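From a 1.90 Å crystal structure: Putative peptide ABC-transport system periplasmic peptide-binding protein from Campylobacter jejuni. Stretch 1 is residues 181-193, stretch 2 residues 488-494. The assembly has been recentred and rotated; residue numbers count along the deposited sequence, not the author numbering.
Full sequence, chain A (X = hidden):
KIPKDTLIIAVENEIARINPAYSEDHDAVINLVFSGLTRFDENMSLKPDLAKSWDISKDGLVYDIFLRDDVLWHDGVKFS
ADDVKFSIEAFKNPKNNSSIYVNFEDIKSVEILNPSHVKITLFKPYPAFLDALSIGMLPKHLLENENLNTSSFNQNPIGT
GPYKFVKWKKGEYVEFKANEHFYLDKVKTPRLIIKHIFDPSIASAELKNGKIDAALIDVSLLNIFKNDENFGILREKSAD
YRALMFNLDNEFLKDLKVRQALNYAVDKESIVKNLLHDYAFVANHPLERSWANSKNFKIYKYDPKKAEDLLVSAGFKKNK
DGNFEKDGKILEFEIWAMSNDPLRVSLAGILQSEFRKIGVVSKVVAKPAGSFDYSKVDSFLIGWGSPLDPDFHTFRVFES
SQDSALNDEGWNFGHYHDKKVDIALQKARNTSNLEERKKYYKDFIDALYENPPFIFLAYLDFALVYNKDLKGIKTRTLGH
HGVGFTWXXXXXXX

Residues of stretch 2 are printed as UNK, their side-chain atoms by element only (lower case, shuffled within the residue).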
# COMPACT_ATOMS: atom_id res chain seq x y z
N HIS A 181 14.63 16.42 -20.44
CA HIS A 181 15.93 16.34 -19.80
C HIS A 181 15.90 15.39 -18.61
O HIS A 181 16.25 15.78 -17.49
CB HIS A 181 16.41 17.72 -19.34
CG HIS A 181 16.39 18.75 -20.43
ND1 HIS A 181 15.55 19.85 -20.41
CD2 HIS A 181 17.09 18.85 -21.59
CE1 HIS A 181 15.74 20.57 -21.50
NE2 HIS A 181 16.68 19.99 -22.23
N PHE A 182 15.47 14.15 -18.84
CA PHE A 182 15.39 13.15 -17.78
C PHE A 182 16.72 12.39 -17.78
O PHE A 182 17.08 11.74 -18.75
CB PHE A 182 14.18 12.22 -18.00
CG PHE A 182 13.95 11.23 -16.90
CD1 PHE A 182 14.03 11.62 -15.56
CD2 PHE A 182 13.61 9.92 -17.18
CE1 PHE A 182 13.81 10.72 -14.53
CE2 PHE A 182 13.38 9.02 -16.17
CZ PHE A 182 13.48 9.42 -14.83
N TYR A 183 17.46 12.54 -16.69
CA TYR A 183 18.83 12.04 -16.57
C TYR A 183 18.91 10.51 -16.78
O TYR A 183 19.94 9.96 -17.16
CB TYR A 183 19.39 12.42 -15.19
CG TYR A 183 18.53 11.81 -14.08
CD1 TYR A 183 18.85 10.59 -13.51
CD2 TYR A 183 17.36 12.45 -13.66
CE1 TYR A 183 18.03 10.03 -12.51
CE2 TYR A 183 16.56 11.90 -12.66
CZ TYR A 183 16.89 10.70 -12.09
OH TYR A 183 16.05 10.16 -11.12
N LEU A 184 17.82 9.84 -16.45
CA LEU A 184 17.82 8.38 -16.36
C LEU A 184 17.70 7.69 -17.73
O LEU A 184 18.31 6.63 -17.94
CB LEU A 184 16.68 7.95 -15.44
CG LEU A 184 16.80 6.57 -14.83
CD1 LEU A 184 18.03 6.46 -13.94
CD2 LEU A 184 15.53 6.23 -14.04
N ASP A 185 16.88 8.26 -18.61
CA ASP A 185 16.67 7.76 -19.97
C ASP A 185 15.69 8.66 -20.76
O ASP A 185 15.08 9.56 -20.19
CB ASP A 185 16.15 6.32 -19.94
CG ASP A 185 16.76 5.48 -21.03
OD1 ASP A 185 16.97 6.02 -22.14
OD2 ASP A 185 17.05 4.29 -20.77
N LYS A 186 15.51 8.42 -22.05
CA LYS A 186 14.54 9.23 -22.77
C LYS A 186 13.14 8.66 -22.52
O LYS A 186 12.94 7.45 -22.62
CB LYS A 186 14.83 9.27 -24.28
CG LYS A 186 16.14 9.93 -24.61
CD LYS A 186 16.17 11.32 -23.97
CE LYS A 186 17.37 12.14 -24.44
NZ LYS A 186 17.36 12.12 -25.92
N VAL A 187 12.19 9.54 -22.22
CA VAL A 187 10.79 9.15 -22.02
C VAL A 187 10.18 8.92 -23.42
O VAL A 187 10.33 9.76 -24.33
CB VAL A 187 10.03 10.24 -21.25
CG1 VAL A 187 8.69 9.72 -20.77
CG2 VAL A 187 10.86 10.74 -20.03
N LYS A 188 9.57 7.75 -23.64
CA LYS A 188 9.20 7.38 -25.00
C LYS A 188 7.91 8.01 -25.50
O LYS A 188 7.87 8.55 -26.62
CB LYS A 188 9.14 5.87 -25.12
CG LYS A 188 10.48 5.22 -24.95
CD LYS A 188 10.57 3.97 -25.78
CE LYS A 188 11.58 2.99 -25.21
NZ LYS A 188 11.48 1.68 -25.92
N THR A 189 6.87 7.98 -24.68
CA THR A 189 5.61 8.59 -25.06
C THR A 189 5.52 9.97 -24.46
O THR A 189 5.54 10.13 -23.24
CB THR A 189 4.43 7.71 -24.62
OG1 THR A 189 4.60 6.44 -25.24
CG2 THR A 189 3.09 8.30 -25.05
N PRO A 190 5.44 10.99 -25.33
CA PRO A 190 5.51 12.40 -24.92
C PRO A 190 4.34 12.80 -24.02
O PRO A 190 4.52 13.64 -23.14
CB PRO A 190 5.48 13.16 -26.25
CG PRO A 190 4.90 12.23 -27.21
CD PRO A 190 5.29 10.85 -26.79
N ARG A 191 3.16 12.23 -24.24
CA ARG A 191 1.99 12.65 -23.48
C ARG A 191 1.41 11.51 -22.63
O ARG A 191 1.19 10.40 -23.14
CB ARG A 191 0.94 13.19 -24.46
CG ARG A 191 -0.17 14.01 -23.85
CD ARG A 191 -0.69 15.07 -24.84
NE ARG A 191 -1.90 15.70 -24.30
CZ ARG A 191 -3.13 15.29 -24.56
NH1 ARG A 191 -4.17 15.90 -24.00
NH2 ARG A 191 -3.33 14.25 -25.36
N LEU A 192 1.15 11.79 -21.35
CA LEU A 192 0.64 10.78 -20.43
C LEU A 192 -0.48 11.32 -19.55
O LEU A 192 -0.34 12.35 -18.90
CB LEU A 192 1.77 10.23 -19.54
CG LEU A 192 1.36 9.33 -18.35
CD1 LEU A 192 0.63 8.05 -18.81
CD2 LEU A 192 2.55 9.00 -17.48
N ILE A 193 -1.59 10.58 -19.50
CA ILE A 193 -2.75 10.96 -18.72
C ILE A 193 -3.19 9.84 -17.76
O ILE A 193 -3.37 8.71 -18.17
CB ILE A 193 -3.92 11.34 -19.65
CG1 ILE A 193 -3.53 12.61 -20.44
CG2 ILE A 193 -5.16 11.57 -18.89
CD1 ILE A 193 -4.62 13.11 -21.40
N UNK A 488 7.56 1.36 -14.89
CA UNK A 488 8.45 1.66 -16.02
C UNK A 488 7.71 2.31 -17.17
O UNK A 488 8.04 2.13 -18.37
c UNK A 488 8.41 -0.46 -17.47
c UNK A 488 9.21 0.40 -16.51
o UNK A 488 7.26 -0.85 -17.19
n UNK A 488 9.01 -0.76 -18.62
N UNK A 489 6.69 3.09 -16.82
CA UNK A 489 5.83 3.69 -17.83
C UNK A 489 6.62 4.55 -18.84
O UNK A 489 6.24 4.64 -20.01
c UNK A 489 3.73 5.01 -18.27
c UNK A 489 4.72 4.55 -17.19
c UNK A 489 5.32 5.73 -16.45
N UNK A 490 7.76 5.11 -18.43
CA UNK A 490 8.54 5.90 -19.37
C UNK A 490 9.18 5.07 -20.49
O UNK A 490 9.84 5.62 -21.37
c UNK A 490 11.69 5.26 -18.17
o UNK A 490 13.01 3.68 -15.15
c UNK A 490 9.65 6.70 -18.62
c UNK A 490 12.52 4.52 -17.33
c UNK A 490 12.19 4.41 -15.99
c UNK A 490 10.55 5.89 -17.69
c UNK A 490 10.25 5.75 -16.34
c UNK A 490 11.06 5.03 -15.48
N UNK A 491 9.06 3.75 -20.42
CA UNK A 491 9.55 2.89 -21.50
C UNK A 491 8.38 2.42 -22.37
O UNK A 491 8.60 1.74 -23.37
o UNK A 491 11.69 -0.20 -19.29
c UNK A 491 11.45 2.05 -20.02
c UNK A 491 10.30 1.68 -20.93
c UNK A 491 12.28 0.85 -19.58
o UNK A 491 13.52 0.96 -19.49
N UNK A 492 7.15 2.77 -21.99
CA UNK A 492 5.98 2.29 -22.75
C UNK A 492 5.79 3.12 -24.00
O UNK A 492 6.06 4.32 -23.98
c UNK A 492 4.64 1.56 -20.65
c UNK A 492 1.23 1.21 -18.97
c UNK A 492 4.69 2.35 -21.92
n UNK A 492 5.23 0.30 -18.88
c UNK A 492 2.11 1.64 -19.96
c UNK A 492 5.67 0.92 -20.04
c UNK A 492 1.68 0.44 -17.88
c UNK A 492 3.88 0.51 -18.75
c UNK A 492 2.99 0.08 -17.75
c UNK A 492 3.47 1.29 -19.85
N UNK A 493 5.33 2.50 -25.09
CA UNK A 493 5.04 3.24 -26.31
C UNK A 493 4.06 2.50 -27.24
O UNK A 493 3.78 1.31 -27.07
c UNK A 493 6.32 3.53 -27.10
o UNK A 493 6.87 2.32 -27.60
N UNK A 494 3.54 3.24 -28.21
CA UNK A 494 2.67 2.68 -29.23
C UNK A 494 3.37 2.71 -30.56
O UNK A 494 4.28 3.53 -30.76
OXT UNK A 494 3.04 1.88 -31.42
c UNK A 494 -1.49 4.25 -26.97
c UNK A 494 -0.36 4.50 -27.91
c UNK A 494 1.36 3.44 -29.29
c UNK A 494 0.56 3.31 -28.02
n UNK A 494 -2.46 5.37 -27.10
O HOH W 1 14.28 3.18 -21.59
O HOH W 2 12.60 4.90 -22.13
O HOH W 3 8.10 0.84 -25.98
O HOH W 4 6.38 6.89 -22.32
O HOH W 5 4.29 5.93 -27.81

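Position 488 carries four side-chain atoms: two carbons, the second bearing one oxygen and one nitrogen. None comes near stretch 1. A terminal carbon with one O and one N is an amide, and the short chain makes this Asn-488. Its ND2 and OD1 brace the turn that follows, as the later positions make clear.

Position 489 has three carbons, one carrying the other two directly at CB, and one of the two outer carbons lies against Leu-192 CD2. This beta-branched, wholly apolar group is Val-489. Its CG2 lies 4.2 Å from Leu-192 CD2, an apolar contact with Leu-192, in the strand that begins at Arg-191.

At position 490 one carbon leads to a six-carbon ring bearing a single oxygen. Phe-182 turns its edge to the face of the ring, and Leu-184 and Val-187 also pack against the side chain. A ring with one oxygen identifies Tyr-490. It gives the contact its largest covered area. The ring centroids of Phe-182 and Tyr-490 are 5.8 Å apart, with planes at 72°. Farther along, Leu-184 CD2 approaches Tyr-490 CZ at 4.3 Å, while Val-187 CG1 packs on Tyr-490 CB at 3.8 Å.

Position 491 shows three carbons in a row, the third carrying two oxygens: a carboxylate on a chain one carbon longer than aspartate. Its CA-to-CB bond points away from stretch 1, and a water links the carboxylate to Asp-185; this is Glu-491. Its OE1 accepts a hydrogen bond from Asn-488 ND2 at 2.8 Å. Water 1 lies 3.1 Å from both Glu-491 OE2 and Asp-185 OD2, its bond to the latter weak.

Position 492 has one carbon followed by fused five- and six-membered rings of eight carbons and one nitrogen, an indole. The side chain starts away from stretch 1 and makes no close contact with it, so Trp-492. Its NE1 donates to Asn-488 OD1 at 2.9 Å.

Position 493 has one carbon and one oxygen, with no branch, and its CB lies 3.9 Å from Thr-189 OG1; it is Ser-493. Its OG is 2.5 Å from water 3, and that water donates to Glu-491 O at 2.8 Å.

Position 494 has four carbons in a row ending in nitrogen, none near stretch 1: Lys-494, and OXT marks the chain terminus. Its backbone N donates to water 5 at 2.8 Å, and that water donates to Thr-189 OG1.

The contact combines apolar packing around Tyr-490 with two direct hydrogen bonds to carbonyls of stretch 2, one from a backbone amide and one from a side-chain hydroxyl. Lys-188 N donates to Tyr-490 O at 3.1 Å, and Thr-189 OG1 donates to Trp-492 O at 2.9 Å. Water 4 accepts from Thr-189 N at 2.6 Å, giving that amide a partner.

Stretch 2 488-494: NVYEWSK
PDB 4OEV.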